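3-hydroxyisobutyrate dehydrogenase (Salmonella typhimurium, PDB 3G0O) probably catalyses the oxidation of L-threonate to 2-oxo-tetronate, with NAD(+) preferred over NADP(+) as the cosubstrate. Local coordinates at residues Ser102-Ser106 with Ala107-Glu111; Lys155-Leu158 with Asp159-Ser163; Asn220-Phe224 with Glu225-Gln229; Arg239-Val242 with Asp243-Val246; Phe261-Pro264 with Leu265-Thr268. All coordinates share one frame; numbering follows the deposited sequence.

How the contacts relate
From the N terminus, the five contacts follow in series, each local to one continuous run of chain, and none nests in or crosses another. Contact 1 turns the loop after strand 97-100 into helix 106-117, and contact 2 closes the last turn of helix 148-161 before strand 162-169, both in the Rossmann-type domain, with centres 22 Å apart. Contacts 3, 4 and 5 each lie at the start of a helix, 222-232, 242-258 and 264-281, in the helical C-terminal part. Contacts 3 and 4 touch: R227 NH2 lies 3.7 Å from S240 CB, and M223 packs on F245. Contacts 3 and 5 both reach the second subunit.

Contact 1 (Ser102-Ser106 with Ala107-Glu111)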
loop_
_atom_site.group_PDB
_atom_site.type_symbol
_atom_site.label_atom_id
_atom_site.label_comp_id
_atom_site.label_asym_id
_atom_site.label_seq_id
_atom_site.Cartn_x
_atom_site.Cartn_y
_atom_site.Cartn_z
ATOM N N SER A 102 16.293 10.567 -11.689
ATOM C CA SER A 102 16.250 9.218 -12.241
ATOM C C SER A 102 16.239 8.257 -11.052
ATOM O O SER A 102 15.701 8.573 -9.998
ATOM C CB SER A 102 17.497 8.991 -13.105
ATOM O OG SER A 102 17.549 7.682 -13.642
ATOM N N THR A 103 16.815 7.076 -11.228
ATOM C CA THR A 103 16.903 6.118 -10.132
ATOM C C THR A 103 18.302 5.538 -10.247
ATOM O O THR A 103 18.525 4.543 -10.940
ATOM C CB THR A 103 15.841 5.006 -10.242
ATOM O OG1 THR A 103 14.535 5.593 -10.238
ATOM C CG2 THR A 103 15.946 4.053 -9.067
ATOM N N ILE A 104 19.241 6.187 -9.569
ATOM C CA ILE A 104 20.640 5.797 -9.621
ATOM C C ILE A 104 21.239 5.533 -8.239
ATOM O O ILE A 104 20.638 5.848 -7.216
ATOM C CB ILE A 104 21.452 6.905 -10.339
ATOM C CG1 ILE A 104 21.483 8.184 -9.493
ATOM C CG2 ILE A 104 20.826 7.201 -11.692
ATOM C CD1 ILE A 104 22.197 9.361 -10.160
ATOM N N SER A 105 22.439 4.964 -8.215
ATOM C CA SER A 105 23.103 4.666 -6.957
ATOM C C SER A 105 23.620 5.955 -6.340
ATOM O O SER A 105 23.768 6.971 -7.027
ATOM C CB SER A 105 24.279 3.721 -7.187
ATOM O OG SER A 105 25.334 4.396 -7.848
ATOM N N SER A 106 23.881 5.916 -5.040
ATOM C CA SER A 106 24.411 7.074 -4.339
ATOM C C SER A 106 25.787 7.407 -4.907
ATOM O O SER A 106 26.136 8.581 -5.080
ATOM C CB SER A 106 24.535 6.786 -2.848
ATOM O OG SER A 106 24.995 7.929 -2.155
ATOM N N ALA A 107 26.565 6.369 -5.204
ATOM C CA ALA A 107 27.901 6.562 -5.759
ATOM C C ALA A 107 27.821 7.316 -7.086
ATOM O O ALA A 107 28.581 8.253 -7.313
ATOM C CB ALA A 107 28.584 5.209 -5.960
ATOM N N ASP A 108 26.903 6.904 -7.959
ATOM C CA ASP A 108 26.755 7.567 -9.250
ATOM C C ASP A 108 26.323 9.024 -9.105
ATOM O O ASP A 108 26.796 9.896 -9.840
ATOM C CB ASP A 108 25.761 6.818 -10.135
ATOM C CG ASP A 108 26.391 5.624 -10.839
ATOM O OD1 ASP A 108 27.587 5.696 -11.191
ATOM O OD2 ASP A 108 25.690 4.618 -11.059
ATOM N N ALA A 109 25.425 9.293 -8.162
ATOM C CA ALA A 109 24.973 10.660 -7.932
ATOM C C ALA A 109 26.157 11.533 -7.501
ATOM O O ALA A 109 26.290 12.683 -7.935
ATOM C CB ALA A 109 23.891 10.685 -6.863
ATOM N N GLN A 110 27.014 10.987 -6.643
ATOM C CA GLN A 110 28.179 11.725 -6.165
ATOM C C GLN A 110 29.217 11.925 -7.272
ATOM O O GLN A 110 29.799 13.003 -7.396
ATOM C CB GLN A 110 28.805 10.996 -4.976
ATOM C CG GLN A 110 27.914 10.971 -3.743
ATOM C CD GLN A 110 28.455 10.077 -2.646
ATOM O OE1 GLN A 110 29.580 10.252 -2.186
ATOM N NE2 GLN A 110 27.652 9.107 -2.221
ATOM N N GLU A 111 29.442 10.888 -8.074
ATOM C CA GLU A 111 30.398 10.965 -9.175
ATOM C C GLU A 111 29.951 12.005 -10.206
ATOM O O GLU A 111 30.753 12.805 -10.698
ATOM C CB GLU A 111 30.528 9.599 -9.844
ATOM C CG GLU A 111 31.274 8.565 -9.009
ATOM C CD GLU A 111 31.041 7.139 -9.488
ATOM O OE1 GLU A 111 31.055 6.908 -10.717
ATOM O OE2 GLU A 111 30.854 6.247 -8.632
HETATM O O HOH W 1 23.165 3.406 -10.687
#
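The side-chain amide of Q110 meets S106 at its edge: NE2 donates to S106 OG over 2.9 Å, and the hydroxyl oxygen is just 6° out of the amide plane. A second, weak bond runs from the same NE2 to S106 O at 3.3 Å, and that carbonyl also accepts the backbone N of Q110, so side chain and main chain of one residue converge on it. S106 places its hydroxyl there by setting OG opposite the backbone N (chi1 -177°); OG also has a weak bond to G173 O. The second flat group, the D108 carboxylate, is shared between two directions. OD1 pairs with R79 in a salt bridge, whereas OD2 is on the S105 side, where it accepts from a bridging water at 2.8 Å.

S105 is the N-cap of helix 106-117, which follows strand 97-100 of the Rossmann-type NAD-binding domain. Its OG, held between backbone N and carbonyl carbon (chi1 71°), accepts the N-H of D108 at 3.0 Å in a fairly straight bond. In a complete capping box the D108 carboxylate would accept directly from S105 N; here the return link passes through the water, which accepts from S105 N. The flanking residues form a hydrophobic staple, with I104 CD1 reaching past the cap to A109 CB at 3.9 Å. The first helical bond, A109 N to S105 O, is 3.1 Å long. Just upstream, T103 OG1 is hydrogen-bonded to NZ of K179, the predicted active-site lysine, and both I104 and A109 pack on S176 of helix 174-202.

Contact 2 (Lys155-Leu158 with Asp159-Ser163)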
loop_
_atom_site.group_PDB
_atom_site.type_symbol
_atom_site.label_atom_id
_atom_site.label_comp_id
_atom_site.label_asym_id
_atom_site.label_seq_id
_atom_site.Cartn_x
_atom_site.Cartn_y
_atom_site.Cartn_z
ATOM N N LYS A 155 14.804 26.449 -7.244
ATOM C CA LYS A 155 13.535 26.768 -6.593
ATOM C C LYS A 155 12.366 26.998 -7.551
ATOM O O LYS A 155 11.267 26.498 -7.321
ATOM C CB LYS A 155 13.695 27.986 -5.684
ATOM C CG LYS A 155 12.491 28.234 -4.781
ATOM C CD LYS A 155 12.733 29.436 -3.886
ATOM C CE LYS A 155 11.619 29.586 -2.870
ATOM N NZ LYS A 155 10.281 29.621 -3.524
ATOM N N PRO A 156 12.581 27.777 -8.628
ATOM C CA PRO A 156 11.492 28.022 -9.578
ATOM C C PRO A 156 10.978 26.713 -10.176
ATOM O O PRO A 156 9.778 26.540 -10.381
ATOM C CB PRO A 156 12.147 28.919 -10.628
ATOM C CG PRO A 156 13.146 29.688 -9.829
ATOM C CD PRO A 156 13.755 28.606 -8.958
ATOM N N VAL A 157 11.900 25.796 -10.454
ATOM C CA VAL A 157 11.539 24.506 -11.028
ATOM C C VAL A 157 10.816 23.635 -10.005
ATOM O O VAL A 157 9.755 23.087 -10.291
ATOM C CB VAL A 157 12.788 23.757 -11.537
ATOM C CG1 VAL A 157 12.394 22.374 -12.051
ATOM C CG2 VAL A 157 13.460 24.561 -12.641
ATOM N N LEU A 158 11.386 23.521 -8.809
ATOM C CA LEU A 158 10.780 22.713 -7.755
ATOM C C LEU A 158 9.385 23.226 -7.397
ATOM O O LEU A 158 8.455 22.436 -7.229
ATOM C CB LEU A 158 11.686 22.705 -6.518
ATOM C CG LEU A 158 13.060 22.053 -6.728
ATOM C CD1 LEU A 158 13.992 22.418 -5.583
ATOM C CD2 LEU A 158 12.898 20.539 -6.833
ATOM N N ASP A 159 9.234 24.544 -7.290
ATOM C CA ASP A 159 7.934 25.131 -6.962
ATOM C C ASP A 159 6.892 24.754 -8.017
ATOM O O ASP A 159 5.721 24.547 -7.708
ATOM C CB ASP A 159 8.016 26.668 -6.905
ATOM C CG ASP A 159 8.710 27.188 -5.657
ATOM O OD1 ASP A 159 9.065 26.389 -4.764
ATOM O OD2 ASP A 159 8.892 28.423 -5.573
ATOM N N ALA A 160 7.328 24.669 -9.268
ATOM C CA ALA A 160 6.425 24.359 -10.368
ATOM C C ALA A 160 6.054 22.888 -10.509
ATOM O O ALA A 160 4.880 22.548 -10.634
ATOM C CB ALA A 160 7.024 24.859 -11.677
ATOM N N VAL A 161 7.059 22.023 -10.493
ATOM C CA VAL A 161 6.829 20.596 -10.680
ATOM C C VAL A 161 6.441 19.792 -9.444
ATOM O O VAL A 161 5.831 18.729 -9.573
ATOM C CB VAL A 161 8.071 19.923 -11.307
ATOM C CG1 VAL A 161 8.519 20.705 -12.527
ATOM C CG2 VAL A 161 9.195 19.830 -10.278
ATOM N N ALA A 162 6.776 20.290 -8.257
ATOM C CA ALA A 162 6.490 19.548 -7.030
ATOM C C ALA A 162 5.570 20.208 -6.014
ATOM O O ALA A 162 5.400 21.430 -6.000
ATOM C CB ALA A 162 7.799 19.190 -6.350
ATOM N N SER A 163 4.981 19.371 -5.161
ATOM C CA SER A 163 4.102 19.829 -4.091
ATOM C C SER A 163 4.710 19.428 -2.743
ATOM O O SER A 163 4.352 19.971 -1.700
ATOM C CB SER A 163 2.697 19.235 -4.246
ATOM O OG SER A 163 2.729 17.822 -4.280
HETATM O O HOH W 2 7.872 27.575 -2.054
#
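K155 passes its side chain obliquely across the D159 carboxylate one turn on, with CG 3.7 Å from D159 OD2 and NZ in a salt bridge with that same oxygen at 2.8 Å. The pair sits on the last turns of helix 148-161, the crossover helix of the beta-alpha-beta unit made with strands 140-145 and 162-169. K155 stays extended to CE and then bends (chi4 -54°), which brings NZ back to the syn lone pair of OD2. The backbone repeats the i to i+4 link, D159 N donating to K155 O.

On the buried side, V157 CG1 and V161 CG1 approach to 4.2 Å. V157 faces strands 67-70 and 97-100, while V161 packs against A22 and C26 of helix 17-28. Their backbone bond, V161 N to V157 O, is nearly straight at 173°. P156 has no N-H to give the preceding turn, in keeping with the kink there. The helix ends as A162 leaves helical backbone angles, although A162 N still donates to L158 O at 2.9 Å. Back at the surface, a water donates to D159 OD1 at 3.2 Å and makes a weak bond with K155 NZ.

Contact 3 (Asn220-Phe224 with Glu225-Gln229)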
loop_
_atom_site.group_PDB
_atom_site.type_symbol
_atom_site.label_atom_id
_atom_site.label_comp_id
_atom_site.label_asym_id
_atom_site.label_seq_id
_atom_site.Cartn_x
_atom_site.Cartn_y
_atom_site.Cartn_z
ATOM N N ASN A 220 -4.874 -2.285 1.014
ATOM C CA ASN A 220 -4.612 -1.520 -0.196
ATOM C C ASN A 220 -3.226 -0.881 -0.206
ATOM O O ASN A 220 -2.619 -0.659 0.844
ATOM C CB ASN A 220 -5.684 -0.432 -0.345
ATOM C CG ASN A 220 -5.684 0.220 -1.720
ATOM O OD1 ASN A 220 -5.353 -0.410 -2.726
ATOM N ND2 ASN A 220 -6.085 1.488 -1.768
ATOM N N SER A 221 -2.720 -0.620 -1.406
ATOM C CA SER A 221 -1.440 0.053 -1.565
ATOM C C SER A 221 -1.588 0.903 -2.813
ATOM O O SER A 221 -2.448 0.627 -3.660
ATOM C CB SER A 221 -0.290 -0.941 -1.744
ATOM O OG SER A 221 -0.268 -1.485 -3.053
ATOM N N TRP A 222 -0.769 1.939 -2.928
ATOM C CA TRP A 222 -0.839 2.798 -4.100
ATOM C C TRP A 222 -0.570 1.945 -5.339
ATOM O O TRP A 222 -1.256 2.072 -6.351
ATOM C CB TRP A 222 0.198 3.922 -4.015
ATOM C CG TRP A 222 -0.046 5.014 -5.017
ATOM C CD1 TRP A 222 -0.752 6.168 -4.819
ATOM C CD2 TRP A 222 0.370 5.028 -6.392
ATOM N NE1 TRP A 222 -0.804 6.897 -5.986
ATOM C CE2 TRP A 222 -0.126 6.224 -6.963
ATOM C CE3 TRP A 222 1.110 4.150 -7.193
ATOM C CZ2 TRP A 222 0.096 6.558 -8.305
ATOM C CZ3 TRP A 222 1.329 4.485 -8.526
ATOM C CH2 TRP A 222 0.823 5.680 -9.067
HETATM N N MSE A 223 0.427 1.065 -5.256
HETATM C CA MSE A 223 0.748 0.210 -6.394
HETATM C C MSE A 223 -0.341 -0.806 -6.713
HETATM O O MSE A 223 -0.575 -1.116 -7.878
HETATM C CB MSE A 223 2.091 -0.497 -6.174
HETATM C CG MSE A 223 3.276 0.429 -6.386
HETATM SE SE MSE A 223 3.287 1.181 -8.197
HETATM C CE MSE A 223 5.105 1.855 -8.213
ATOM N N PHE A 224 -1.005 -1.337 -5.692
ATOM C CA PHE A 224 -2.079 -2.286 -5.947
ATOM C C PHE A 224 -3.168 -1.559 -6.736
ATOM O O PHE A 224 -3.597 -2.011 -7.800
ATOM C CB PHE A 224 -2.695 -2.808 -4.641
ATOM C CG PHE A 224 -3.834 -3.771 -4.859
ATOM C CD1 PHE A 224 -3.621 -5.149 -4.816
ATOM C CD2 PHE A 224 -5.106 -3.302 -5.181
ATOM C CE1 PHE A 224 -4.656 -6.047 -5.096
ATOM C CE2 PHE A 224 -6.147 -4.188 -5.464
ATOM C CZ PHE A 224 -5.921 -5.565 -5.423
ATOM N N GLU A 225 -3.604 -0.422 -6.208
ATOM C CA GLU A 225 -4.666 0.336 -6.852
ATOM C C GLU A 225 -4.324 0.752 -8.277
ATOM O O GLU A 225 -5.171 0.683 -9.168
ATOM C CB GLU A 225 -5.029 1.572 -6.020
ATOM C CG GLU A 225 -6.366 2.174 -6.424
ATOM C CD GLU A 225 -6.887 3.206 -5.442
ATOM O OE1 GLU A 225 -6.615 3.086 -4.233
ATOM O OE2 GLU A 225 -7.592 4.134 -5.879
ATOM N N ASN A 226 -3.082 1.161 -8.505
ATOM C CA ASN A 226 -2.676 1.589 -9.838
ATOM C C ASN A 226 -2.430 0.447 -10.818
ATOM O O ASN A 226 -3.004 0.423 -11.909
ATOM C CB ASN A 226 -1.422 2.457 -9.749
ATOM C CG ASN A 226 -1.008 3.013 -11.095
ATOM O OD1 ASN A 226 -0.233 2.397 -11.830
ATOM N ND2 ASN A 226 -1.538 4.181 -11.434
ATOM N N ARG A 227 -1.596 -0.511 -10.420
ATOM C CA ARG A 227 -1.245 -1.631 -11.285
ATOM C C ARG A 227 -2.310 -2.714 -11.475
ATOM O O ARG A 227 -2.460 -3.253 -12.576
ATOM C CB ARG A 227 0.056 -2.265 -10.777
ATOM C CG ARG A 227 1.215 -1.273 -10.634
ATOM C CD ARG A 227 1.502 -0.584 -11.947
ATOM N NE ARG A 227 2.901 -0.179 -12.065
ATOM C CZ ARG A 227 3.376 1.029 -11.781
ATOM N NH1 ARG A 227 2.570 1.993 -11.352
ATOM N NH2 ARG A 227 4.669 1.272 -11.932
HETATM N N MSE A 228 -3.058 -3.038 -10.427
HETATM C CA MSE A 228 -4.049 -4.094 -10.582
HETATM C C MSE A 228 -5.242 -3.733 -11.467
HETATM O O MSE A 228 -6.033 -4.602 -11.831
HETATM C CB MSE A 228 -4.507 -4.614 -9.218
HETATM C CG MSE A 228 -3.412 -5.365 -8.452
HETATM SE SE MSE A 228 -2.545 -6.831 -9.430
HETATM C CE MSE A 228 -1.036 -5.854 -10.186
ATOM N N GLN A 229 -5.373 -2.460 -11.817
ATOM C CA GLN A 229 -6.450 -2.052 -12.710
ATOM C C GLN A 229 -6.056 -2.593 -14.088
ATOM O O GLN A 229 -6.902 -3.008 -14.877
ATOM C CB GLN A 229 -6.569 -0.527 -12.762
ATOM C CG GLN A 229 -7.694 -0.037 -13.666
ATOM C CD GLN A 229 -9.064 -0.507 -13.201
ATOM O OE1 GLN A 229 -9.543 -0.107 -12.139
ATOM N NE2 GLN A 229 -9.697 -1.366 -13.993
#
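This is a helix-start contact: the first turns of helix 222-232 are tied by backbone bonds, an N-cap and side chains laid over flat groups. S221 is the N-cap, its OG accepting F224 N at 2.7 Å. Before it, N220 ND2 donates to E225 OE1 at 3.0 Å, nearly along the C-O axis, with amide and carboxylate almost coplanar (23°); N220 OD1 is buried with no partner.

N226 lies alongside W222, its amide nearly parallel to the indole (11°) and its CB in a CH-pi contact 4.1 Å from the six-membered ring centroid. M223, a selenomethionine, puts SE over one face of the R227 guanidinium, 3.3 Å from NH1. NH1 also donates to N226 OD1, which it meets from above the carbonyl plane. R227 NE pairs with D286, and NH2 binds a tartrate probably carried over from crystallisation. Selenomethionine M228 sets CG beside its backbone N (chi1 -68°), over the F224 ring, 3.7 Å from the centroid; the bend at chi2 then takes SE to an oblique Met-aromatic contact.

F224 and M228 rest on A193 of helix 174-202 and also touch helix 207-214, while W222 and M223 pack on A218 of the second subunit.

Contact 4 (Arg239-Val242 with Asp243-Val246); sequences RSAV and DIFV
S240 makes the first approach, its OG 4.0 Å from I244 CG1, a plain packing contact. The side chain also touches R227 of helix 222-232 and lies close to a bound tartrate, so the loop leading into helix 242-258 runs beside the tartrate. A241 comes next and turns the chain: its O accepts I244 N at 2.9 Å. This is an i to i+3 bond with a bent approach, the C=O...N angle being 118° and the donor well above the carbonyl plane. I244 sets CG1 beside its backbone N (chi1 -67°), which brings it to 3.4 Å from A241 O and 4.3 Å from A241 CB.

V242 carries the first true helical link. Its O receives two N-H groups. F245 N gives V242 O a weak bond at 3.0 Å, and V246 N reaches V242 O at 3.3 Å, in the carbonyl plane. Beyond the backbone, V242 CG1 meets V246 CG2 at 4.3 Å, and both valines continue onto F273 of helix 264-281. F245 meets the F273 ring too, and rests on Q183 and A186 of helix 174-202. D243 directs OD1 to S277 OG on helix 264-281.

Every hydrogen bond across this junction is therefore backbone to backbone. The i+3 geometry at A241 and the divided acceptor at V242 are consistent with a tighter first turn before regular i+4 bonding, though the F245 bond is weak, with side chains adding loose apolar packing.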
loop_
_atom_site.group_PDB
_atom_site.type_symbol
_atom_site.label_atom_id
_atom_site.label_comp_id
_atom_site.label_asym_id
_atom_site.label_seq_id
_atom_site.Cartn_x
_atom_site.Cartn_y
_atom_site.Cartn_z
ATOM N N ARG A 239 3.448 0.789 -19.175
ATOM C CA ARG A 239 3.401 2.170 -18.715
ATOM C C ARG A 239 4.799 2.292 -18.125
ATOM O O ARG A 239 5.537 3.234 -18.401
ATOM C CB ARG A 239 2.358 2.373 -17.611
ATOM C CG ARG A 239 0.923 2.547 -18.091
ATOM C CD ARG A 239 0.323 1.253 -18.597
ATOM N NE ARG A 239 -1.129 1.359 -18.726
ATOM C CZ ARG A 239 -1.932 0.338 -19.006
ATOM N NH1 ARG A 239 -1.424 -0.874 -19.190
ATOM N NH2 ARG A 239 -3.245 0.526 -19.088
ATOM N N SER A 240 5.137 1.296 -17.307
ATOM C CA SER A 240 6.441 1.169 -16.667
ATOM C C SER A 240 6.722 -0.334 -16.779
ATOM O O SER A 240 5.959 -1.149 -16.265
ATOM C CB SER A 240 6.368 1.599 -15.204
ATOM O OG SER A 240 7.673 1.723 -14.667
ATOM N N ALA A 241 7.811 -0.690 -17.457
ATOM C CA ALA A 241 8.151 -2.089 -17.711
ATOM C C ALA A 241 8.675 -2.960 -16.573
ATOM O O ALA A 241 9.233 -2.476 -15.588
ATOM C CB ALA A 241 9.128 -2.165 -18.876
ATOM N N VAL A 242 8.479 -4.263 -16.744
ATOM C CA VAL A 242 8.948 -5.262 -15.796
ATOM C C VAL A 242 10.443 -5.062 -15.570
ATOM O O VAL A 242 10.917 -5.059 -14.429
ATOM C CB VAL A 242 8.706 -6.695 -16.343
ATOM C CG1 VAL A 242 9.614 -7.707 -15.637
ATOM C CG2 VAL A 242 7.249 -7.073 -16.155
ATOM N N ASP A 243 11.182 -4.883 -16.661
ATOM C CA ASP A 243 12.627 -4.693 -16.574
ATOM C C ASP A 243 13.054 -3.491 -15.732
ATOM O O ASP A 243 14.199 -3.430 -15.283
ATOM C CB ASP A 243 13.241 -4.597 -17.978
ATOM C CG ASP A 243 13.330 -5.950 -18.662
ATOM O OD1 ASP A 243 13.301 -6.978 -17.947
ATOM O OD2 ASP A 243 13.444 -5.990 -19.907
ATOM N N ILE A 244 12.144 -2.547 -15.503
ATOM C CA ILE A 244 12.481 -1.386 -14.684
ATOM C C ILE A 244 12.713 -1.844 -13.251
ATOM O O ILE A 244 13.654 -1.397 -12.594
ATOM C CB ILE A 244 11.356 -0.324 -14.666
ATOM C CG1 ILE A 244 11.197 0.306 -16.052
ATOM C CG2 ILE A 244 11.687 0.769 -13.639
ATOM C CD1 ILE A 244 12.396 1.110 -16.507
ATOM N N PHE A 245 11.851 -2.729 -12.758
ATOM C CA PHE A 245 12.019 -3.206 -11.398
ATOM C C PHE A 245 13.091 -4.270 -11.252
ATOM O O PHE A 245 13.611 -4.477 -10.157
ATOM C CB PHE A 245 10.682 -3.650 -10.809
ATOM C CG PHE A 245 9.892 -2.505 -10.264
ATOM C CD1 PHE A 245 8.904 -1.892 -11.027
ATOM C CD2 PHE A 245 10.221 -1.958 -9.028
ATOM C CE1 PHE A 245 8.258 -0.745 -10.570
ATOM C CE2 PHE A 245 9.585 -0.813 -8.562
ATOM C CZ PHE A 245 8.600 -0.204 -9.337
ATOM N N VAL A 246 13.427 -4.942 -12.348
ATOM C CA VAL A 246 14.512 -5.917 -12.307
ATOM C C VAL A 246 15.741 -5.059 -11.986
ATOM O O VAL A 246 16.578 -5.413 -11.153
ATOM C CB VAL A 246 14.722 -6.609 -13.679
ATOM C CG1 VAL A 246 16.046 -7.354 -13.690
ATOM C CG2 VAL A 246 13.582 -7.567 -13.957
#

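Contact 5 (Phe261-Pro264 with Leu265-Thr268); sequences FPLP and LAST
S267 folds its hydroxyl back over the first turn of helix 264-281: chi1 of 67° sets OG between its own N and carbonyl carbon, 2.8 Å from L263 O and 3.2 Å from P264 O. L263 O accepts the backbone N-H of S267 at 3.0 Å, the donor tilted 33° from the carbonyl plane.

T268 takes a different staggered position. Its chi1 of -62° swings OG1 beside the backbone N and aims it at P264 O, to which it donates over 2.8 Å. That side-chain bond is much shorter than the weak 3.5 Å link from T268 N to the same oxygen, so the hydroxyl is probably the stronger of T268's two links to P264 O.

The apolar side is carried by L263, whose CG lies beside the backbone N; this and the fully extended chi2 bring CD1 to the A266 methyl, which L263 CB also meets, with L263 CB to A266 CB at 3.7 Å. P264 offers no N-H at the start of the turn, while the next two backbone N-H groups, of L265 and A266, bond to the two carboxylate oxygens of E195 of the second subunit.

L263 also touches V252 and A256 of helix 242-258 and L184 of helix 174-202, which A266 touches as well. T268 packs on T268 of the second subunit, setting the start of helix 264-281 at the dimer interface.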
loop_
_atom_site.group_PDB
_atom_site.type_symbol
_atom_site.label_atom_id
_atom_site.label_comp_id
_atom_site.label_asym_id
_atom_site.label_seq_id
_atom_site.Cartn_x
_atom_site.Cartn_y
_atom_site.Cartn_z
ATOM N N PHE A 261 22.929 -6.230 5.089
ATOM C CA PHE A 261 21.549 -6.223 5.578
ATOM C C PHE A 261 20.719 -7.195 4.735
ATOM O O PHE A 261 20.764 -7.144 3.506
ATOM C CB PHE A 261 20.978 -4.810 5.446
ATOM C CG PHE A 261 19.632 -4.632 6.084
ATOM C CD1 PHE A 261 19.525 -4.331 7.438
ATOM C CD2 PHE A 261 18.472 -4.774 5.336
ATOM C CE1 PHE A 261 18.278 -4.166 8.032
ATOM C CE2 PHE A 261 17.220 -4.614 5.922
ATOM C CZ PHE A 261 17.124 -4.313 7.270
ATOM N N PRO A 262 19.934 -8.076 5.382
ATOM C CA PRO A 262 19.111 -9.049 4.652
ATOM C C PRO A 262 17.774 -8.496 4.178
ATOM O O PRO A 262 17.151 -7.691 4.875
ATOM C CB PRO A 262 18.926 -10.161 5.672
ATOM C CG PRO A 262 18.722 -9.359 6.950
ATOM C CD PRO A 262 19.805 -8.272 6.840
ATOM N N LEU A 263 17.331 -8.948 3.006
ATOM C CA LEU A 263 16.064 -8.508 2.433
ATOM C C LEU A 263 15.217 -9.715 2.039
ATOM O O LEU A 263 15.208 -10.130 0.881
ATOM C CB LEU A 263 16.304 -7.633 1.198
ATOM C CG LEU A 263 17.083 -6.328 1.377
ATOM C CD1 LEU A 263 17.195 -5.628 0.038
ATOM C CD2 LEU A 263 16.393 -5.432 2.395
ATOM N N PRO A 264 14.492 -10.294 3.005
ATOM C CA PRO A 264 13.652 -11.460 2.707
ATOM C C PRO A 264 12.633 -11.186 1.592
ATOM O O PRO A 264 12.539 -11.940 0.622
ATOM C CB PRO A 264 12.980 -11.748 4.047
ATOM C CG PRO A 264 14.011 -11.288 5.043
ATOM C CD PRO A 264 14.488 -9.988 4.447
ATOM N N LEU A 265 11.881 -10.098 1.727
ATOM C CA LEU A 265 10.862 -9.757 0.741
ATOM C C LEU A 265 11.379 -9.119 -0.553
ATOM O O LEU A 265 10.898 -9.442 -1.639
ATOM C CB LEU A 265 9.808 -8.849 1.379
ATOM C CG LEU A 265 9.012 -9.478 2.528
ATOM C CD1 LEU A 265 8.202 -8.396 3.236
ATOM C CD2 LEU A 265 8.094 -10.579 1.998
ATOM N N ALA A 266 12.355 -8.224 -0.447
ATOM C CA ALA A 266 12.896 -7.563 -1.638
ATOM C C ALA A 266 13.658 -8.526 -2.535
ATOM O O ALA A 266 13.665 -8.363 -3.761
ATOM C CB ALA A 266 13.801 -6.409 -1.243
ATOM N N SER A 267 14.301 -9.525 -1.931
ATOM C CA SER A 267 15.052 -10.499 -2.720
ATOM C C SER A 267 14.053 -11.391 -3.451
ATOM O O SER A 267 14.290 -11.812 -4.584
ATOM C CB SER A 267 15.981 -11.345 -1.829
ATOM O OG SER A 267 15.260 -12.189 -0.948
ATOM N N THR A 268 12.921 -11.656 -2.807
ATOM C CA THR A 268 11.885 -12.485 -3.416
ATOM C C THR A 268 11.268 -11.740 -4.599
ATOM O O THR A 268 11.100 -12.307 -5.673
ATOM C CB THR A 268 10.773 -12.836 -2.397
ATOM O OG1 THR A 268 11.341 -13.599 -1.325
ATOM C CG2 THR A 268 9.655 -13.655 -3.066
#